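Local coordinates for protein glycosyltransferase Gtf1 (Streptococcus pneumoniae, PDB 4PQG) that belongs to the GT-B glycosyltransferases, carries an added extended beta-sheet domain, and holds uridine-5'-diphosphate in a pocket of the protein, at residues G34-K38 against L39-S43; R210-M213 against K214-L218. All blocks are in the same frame, centred on the assembly; numbering follows the deposited sequence.

Contact 1: G34-K38 against L39-S43; sequences GVFRK and LNLSS
Phe-36 and Leu-41 meet where the helix gives way to the next strand: Leu-41 N donates to Phe-36 O at 2.8 Å, almost straight at 170°. One residue earlier, Asn-40 N donates to Arg-37 O at 3.0 Å from well above the carbonyl plane, the second bond of the same helix end. Leu-39 N, by contrast, still makes an ordinary helical bond to Val-35 O at 2.9 Å. Val-35 CG1 lies 3.8 Å from Leu-39 CD1, the two side chains running alongside each other. With CG anti to the carbonyl carbon (chi1 -66°), the Phe-36 ring lies beside Ser-43, its CD2 3.5 Å from Ser-43 CB, and its CD1 is 4.3 Å from Leu-41 CD1; both approach obliquely.

Farther out, Trp-501 of helix 494-508 meets the Phe-36 ring edge-to-face and also touches Val-35 and Leu-39, while Ile-11 of strand 10-15 packs on Phe-36 and Leu-41. Arg-37 NH1 is hydrogen-bonded to Gln-69 OE1.

With its positive phi of 42°, Asn-40 is the C-prime residue of a Schellman motif, which ends helix 24-38 and lets the chain turn toward strand 42-47 within the beta-alpha-beta unit of a Rossmann-like GT-B domain.

Contact 2: R210-M213 against K214-L218; sequences RAFM and KSLNL
Phe-212, Met-213 and Leu-216 pack together at the C-terminal end of helix 205-215, where the chain unwinds into a loop and Asn-217 leaves helical geometry with positive phi. This helix end leads back toward strand 223-226 of the parallel sheet in a Rossmann-like GT-B domain. The backbone bonds record the change. Lys-214 N to Arg-210 O (163° at the hydrogen) and Ser-215 N to Ala-211 O are regular i to i+4 pairs. At the next step the pattern tightens: Leu-216 N bonds Met-213 O at 3.0 Å, coming from above the carbonyl plane, and makes merely a weak bond to Phe-212 O.

Among apolar contacts, the Phe-212 ring places CZ 4.0 Å from Leu-216 CD2; CG anti to the backbone N (chi1 167°) swings the ring forward along the helix. Met-213, folded at both chi2 and chi3, brings SD to 4.1 Å from Leu-216 CD1 and CE to 4.2 Å from Leu-218 CD1. Tyr-12 and Ile-14 of strand 10-15 extend this apolar face.

The charged side chains Arg-210 and Lys-214 run side by side, with Arg-210 CG 4.1 Å from Lys-214 CE. Salt bridges from Arg-210 to Glu-238 and Glu-239 probably offset the like charges.

Polar side-chain and water bonds complete the end. Ser-215 OG, also hydrogen-bonded to His-76 NE2, donates to Phe-212 O at 2.8 Å, in the carbonyl plane and on a lone pair. One water links the helix end to the outgoing chain, donating to Met-213 O at 2.8 Å and accepting from Leu-218 N at 3.0 Å.

Contact 1 comes first along the chain and closes long before contact 2 opens; their centres lie 22 Å apart and their nearest atoms about 10 Å, without touching. Both mark the C-terminal end of a helix, and the chain resumes each time toward a strand of the same seven-stranded parallel sheet: 42-47 after contact 1, 223-226 after contact 2. These strands flank 10-15 on either side in the sheet order. Strand 10-15 also supplies side chains to both contacts, Ile-11 and Asn-13 to the first, Tyr-12 and Ile-14 to the second. The antiparallel extended sheet, strands 100-106 to 201-203, is inserted between the two contacts in sequence, so contact 2 belongs to the chain's return into the parallel-sheet domain.

Contact 1: G34-K38 against L39-S43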
loop_
_atom_site.group_PDB
_atom_site.type_symbol
_atom_site.label_atom_id
_atom_site.label_comp_id
_atom_site.label_asym_id
_atom_site.label_seq_id
_atom_site.Cartn_x
_atom_site.Cartn_y
_atom_site.Cartn_z
ATOM N N GLY A 34 12.188 -6.394 3.640
ATOM C CA GLY A 34 12.576 -7.635 4.318
ATOM C C GLY A 34 13.733 -8.325 3.628
ATOM O O GLY A 34 14.613 -8.886 4.284
ATOM N N VAL A 35 13.731 -8.283 2.300
ATOM C CA VAL A 35 14.807 -8.855 1.492
ATOM C C VAL A 35 16.108 -8.065 1.660
ATOM O O VAL A 35 17.182 -8.649 1.842
ATOM C CB VAL A 35 14.452 -8.895 -0.009
ATOM C CG1 VAL A 35 15.693 -9.189 -0.843
ATOM C CG2 VAL A 35 13.360 -9.925 -0.285
ATOM N N PHE A 36 16.013 -6.740 1.588
ATOM C CA PHE A 36 17.190 -5.893 1.729
ATOM C C PHE A 36 17.835 -6.023 3.106
ATOM O O PHE A 36 19.063 -6.011 3.205
ATOM C CB PHE A 36 16.877 -4.443 1.375
ATOM C CG PHE A 36 16.527 -4.236 -0.077
ATOM C CD1 PHE A 36 16.980 -5.117 -1.055
ATOM C CD2 PHE A 36 15.767 -3.141 -0.468
ATOM C CE1 PHE A 36 16.677 -4.922 -2.387
ATOM C CE2 PHE A 36 15.468 -2.929 -1.805
ATOM C CZ PHE A 36 15.920 -3.819 -2.771
ATOM N N ARG A 37 17.018 -6.163 4.147
ATOM C CA ARG A 37 17.522 -6.401 5.495
ATOM C C ARG A 37 18.311 -7.707 5.564
ATOM O O ARG A 37 19.416 -7.751 6.122
ATOM C CB ARG A 37 16.389 -6.420 6.525
ATOM C CG ARG A 37 15.802 -5.053 6.823
ATOM C CD ARG A 37 14.960 -5.045 8.090
ATOM N NE ARG A 37 13.849 -5.992 8.051
ATOM C CZ ARG A 37 12.603 -5.712 7.663
ATOM N NH1 ARG A 37 12.257 -4.491 7.267
ATOM N NH2 ARG A 37 11.697 -6.678 7.674
ATOM N N LYS A 38 17.744 -8.760 4.981
ATOM C CA LYS A 38 18.374 -10.074 4.980
ATOM C C LYS A 38 19.687 -10.045 4.235
ATOM O O LYS A 38 20.654 -10.666 4.670
ATOM C CB LYS A 38 17.454 -11.114 4.344
ATOM C CG LYS A 38 16.465 -11.747 5.300
ATOM C CD LYS A 38 15.444 -12.571 4.521
ATOM C CE LYS A 38 14.647 -13.500 5.417
ATOM N NZ LYS A 38 13.885 -12.756 6.449
ATOM N N LEU A 39 19.717 -9.335 3.107
ATOM C CA LEU A 39 20.924 -9.211 2.315
ATOM C C LEU A 39 21.897 -8.186 2.897
ATOM O O LEU A 39 22.874 -7.815 2.243
ATOM C CB LEU A 39 20.583 -8.865 0.862
ATOM C CG LEU A 39 19.890 -9.929 0.012
ATOM C CD1 LEU A 39 19.456 -9.321 -1.311
ATOM C CD2 LEU A 39 20.778 -11.157 -0.213
ATOM N N ASN A 40 21.632 -7.739 4.123
ATOM C CA ASN A 40 22.406 -6.662 4.752
ATOM C C ASN A 40 22.739 -5.520 3.799
ATOM O O ASN A 40 23.889 -5.100 3.691
ATOM C CB ASN A 40 23.688 -7.205 5.382
ATOM C CG ASN A 40 23.717 -7.012 6.874
ATOM O OD1 ASN A 40 24.392 -6.110 7.378
ATOM N ND2 ASN A 40 22.955 -7.830 7.594
ATOM N N LEU A 41 21.725 -5.034 3.092
ATOM C CA LEU A 41 21.920 -3.971 2.115
ATOM C C LEU A 41 21.280 -2.707 2.638
ATOM O O LEU A 41 20.227 -2.760 3.276
ATOM C CB LEU A 41 21.319 -4.345 0.759
ATOM C CG LEU A 41 21.970 -5.494 -0.013
ATOM C CD1 LEU A 41 21.239 -5.712 -1.329
ATOM C CD2 LEU A 41 23.457 -5.254 -0.261
ATOM N N SER A 42 21.921 -1.573 2.370
ATOM C CA SER A 42 21.393 -0.284 2.781
ATOM C C SER A 42 20.217 0.099 1.881
ATOM O O SER A 42 20.345 0.139 0.654
ATOM C CB SER A 42 22.490 0.784 2.732
ATOM O OG SER A 42 22.001 2.042 3.182
ATOM N N SER A 43 19.072 0.369 2.496
ATOM C CA SER A 43 17.894 0.773 1.731
ATOM C C SER A 43 17.061 1.844 2.414
ATOM O O SER A 43 17.039 1.947 3.640
ATOM C CB SER A 43 17.014 -0.437 1.415
ATOM O OG SER A 43 16.431 -0.926 2.595
#

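Contact 2: R210-M213 against K214-L218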
loop_
_atom_site.group_PDB
_atom_site.type_symbol
_atom_site.label_atom_id
_atom_site.label_comp_id
_atom_site.label_asym_id
_atom_site.label_seq_id
_atom_site.Cartn_x
_atom_site.Cartn_y
_atom_site.Cartn_z
ATOM N N ARG A 210 12.887 17.906 -6.583
ATOM C CA ARG A 210 14.231 17.983 -7.180
ATOM C C ARG A 210 15.302 18.237 -6.114
ATOM O O ARG A 210 16.314 17.533 -6.068
ATOM C CB ARG A 210 14.303 19.043 -8.282
ATOM C CG ARG A 210 15.509 18.851 -9.182
ATOM C CD ARG A 210 15.655 19.976 -10.185
ATOM N NE ARG A 210 14.654 19.878 -11.243
ATOM C CZ ARG A 210 14.649 18.957 -12.214
ATOM N NH1 ARG A 210 15.591 18.013 -12.276
ATOM N NH2 ARG A 210 13.684 18.974 -13.130
ATOM N N ALA A 211 15.055 19.232 -5.260
ATOM C CA ALA A 211 15.957 19.587 -4.164
ATOM C C ALA A 211 16.158 18.413 -3.233
ATOM O O ALA A 211 17.274 18.150 -2.766
ATOM C CB ALA A 211 15.403 20.782 -3.390
ATOM N N PHE A 212 15.064 17.712 -2.943
ATOM C CA PHE A 212 15.138 16.480 -2.187
ATOM C C PHE A 212 16.073 15.457 -2.863
ATOM O O PHE A 212 17.016 14.937 -2.234
ATOM C CB PHE A 212 13.752 15.864 -2.011
ATOM C CG PHE A 212 13.810 14.449 -1.503
ATOM C CD1 PHE A 212 14.063 14.195 -0.159
ATOM C CD2 PHE A 212 13.665 13.383 -2.374
ATOM C CE1 PHE A 212 14.150 12.887 0.309
ATOM C CE2 PHE A 212 13.753 12.071 -1.920
ATOM C CZ PHE A 212 13.998 11.826 -0.570
ATOM N N MET A 213 15.822 15.188 -4.138
ATOM C CA MET A 213 16.646 14.234 -4.888
ATOM C C MET A 213 18.136 14.599 -4.851
ATOM O O MET A 213 18.972 13.737 -4.598
ATOM C CB MET A 213 16.158 14.095 -6.323
ATOM C CG MET A 213 14.795 13.420 -6.472
ATOM S SD MET A 213 14.709 11.701 -5.929
ATOM C CE MET A 213 15.649 10.889 -7.224
ATOM N N LYS A 214 18.450 15.873 -5.069
ATOM C CA LYS A 214 19.842 16.351 -5.072
ATOM C C LYS A 214 20.458 16.180 -3.693
ATOM O O LYS A 214 21.626 15.806 -3.578
ATOM C CB LYS A 214 19.925 17.814 -5.536
ATOM C CG LYS A 214 19.576 17.976 -7.003
ATOM C CD LYS A 214 19.862 19.372 -7.514
ATOM C CE LYS A 214 19.603 19.446 -9.008
ATOM N NZ LYS A 214 20.685 18.809 -9.808
ATOM N N SER A 215 19.652 16.410 -2.654
ATOM C CA SER A 215 20.080 16.210 -1.261
ATOM C C SER A 215 20.470 14.765 -0.922
ATOM O O SER A 215 21.068 14.531 0.123
ATOM C CB SER A 215 19.029 16.731 -0.254
ATOM O OG SER A 215 18.153 15.706 0.211
ATOM N N LEU A 216 20.105 13.801 -1.771
ATOM C CA LEU A 216 20.526 12.405 -1.554
ATOM C C LEU A 216 21.987 12.170 -1.926
ATOM O O LEU A 216 22.587 11.190 -1.474
ATOM C CB LEU A 216 19.645 11.405 -2.328
ATOM C CG LEU A 216 18.148 11.462 -2.007
ATOM C CD1 LEU A 216 17.340 10.590 -2.963
ATOM C CD2 LEU A 216 17.887 11.084 -0.557
ATOM N N ASN A 217 22.536 13.050 -2.759
ATOM C CA ASN A 217 23.920 12.949 -3.212
ATOM C C ASN A 217 24.141 11.573 -3.835
ATOM O O ASN A 217 25.003 10.801 -3.397
ATOM C CB ASN A 217 24.898 13.236 -2.058
ATOM C CG ASN A 217 24.936 14.710 -1.683
ATOM O OD1 ASN A 217 24.801 15.578 -2.541
ATOM N ND2 ASN A 217 25.120 14.999 -0.399
ATOM N N LEU A 218 23.320 11.270 -4.841
ATOM C CA LEU A 218 23.317 9.950 -5.474
ATOM C C LEU A 218 24.664 9.637 -6.128
ATOM O O LEU A 218 25.214 10.481 -6.835
ATOM C CB LEU A 218 22.200 9.869 -6.519
ATOM C CG LEU A 218 20.767 9.853 -5.983
ATOM C CD1 LEU A 218 19.771 9.908 -7.133
ATOM C CD2 LEU A 218 20.543 8.633 -5.107
HETATM O O HOH W 1 21.391 13.214 -5.967
#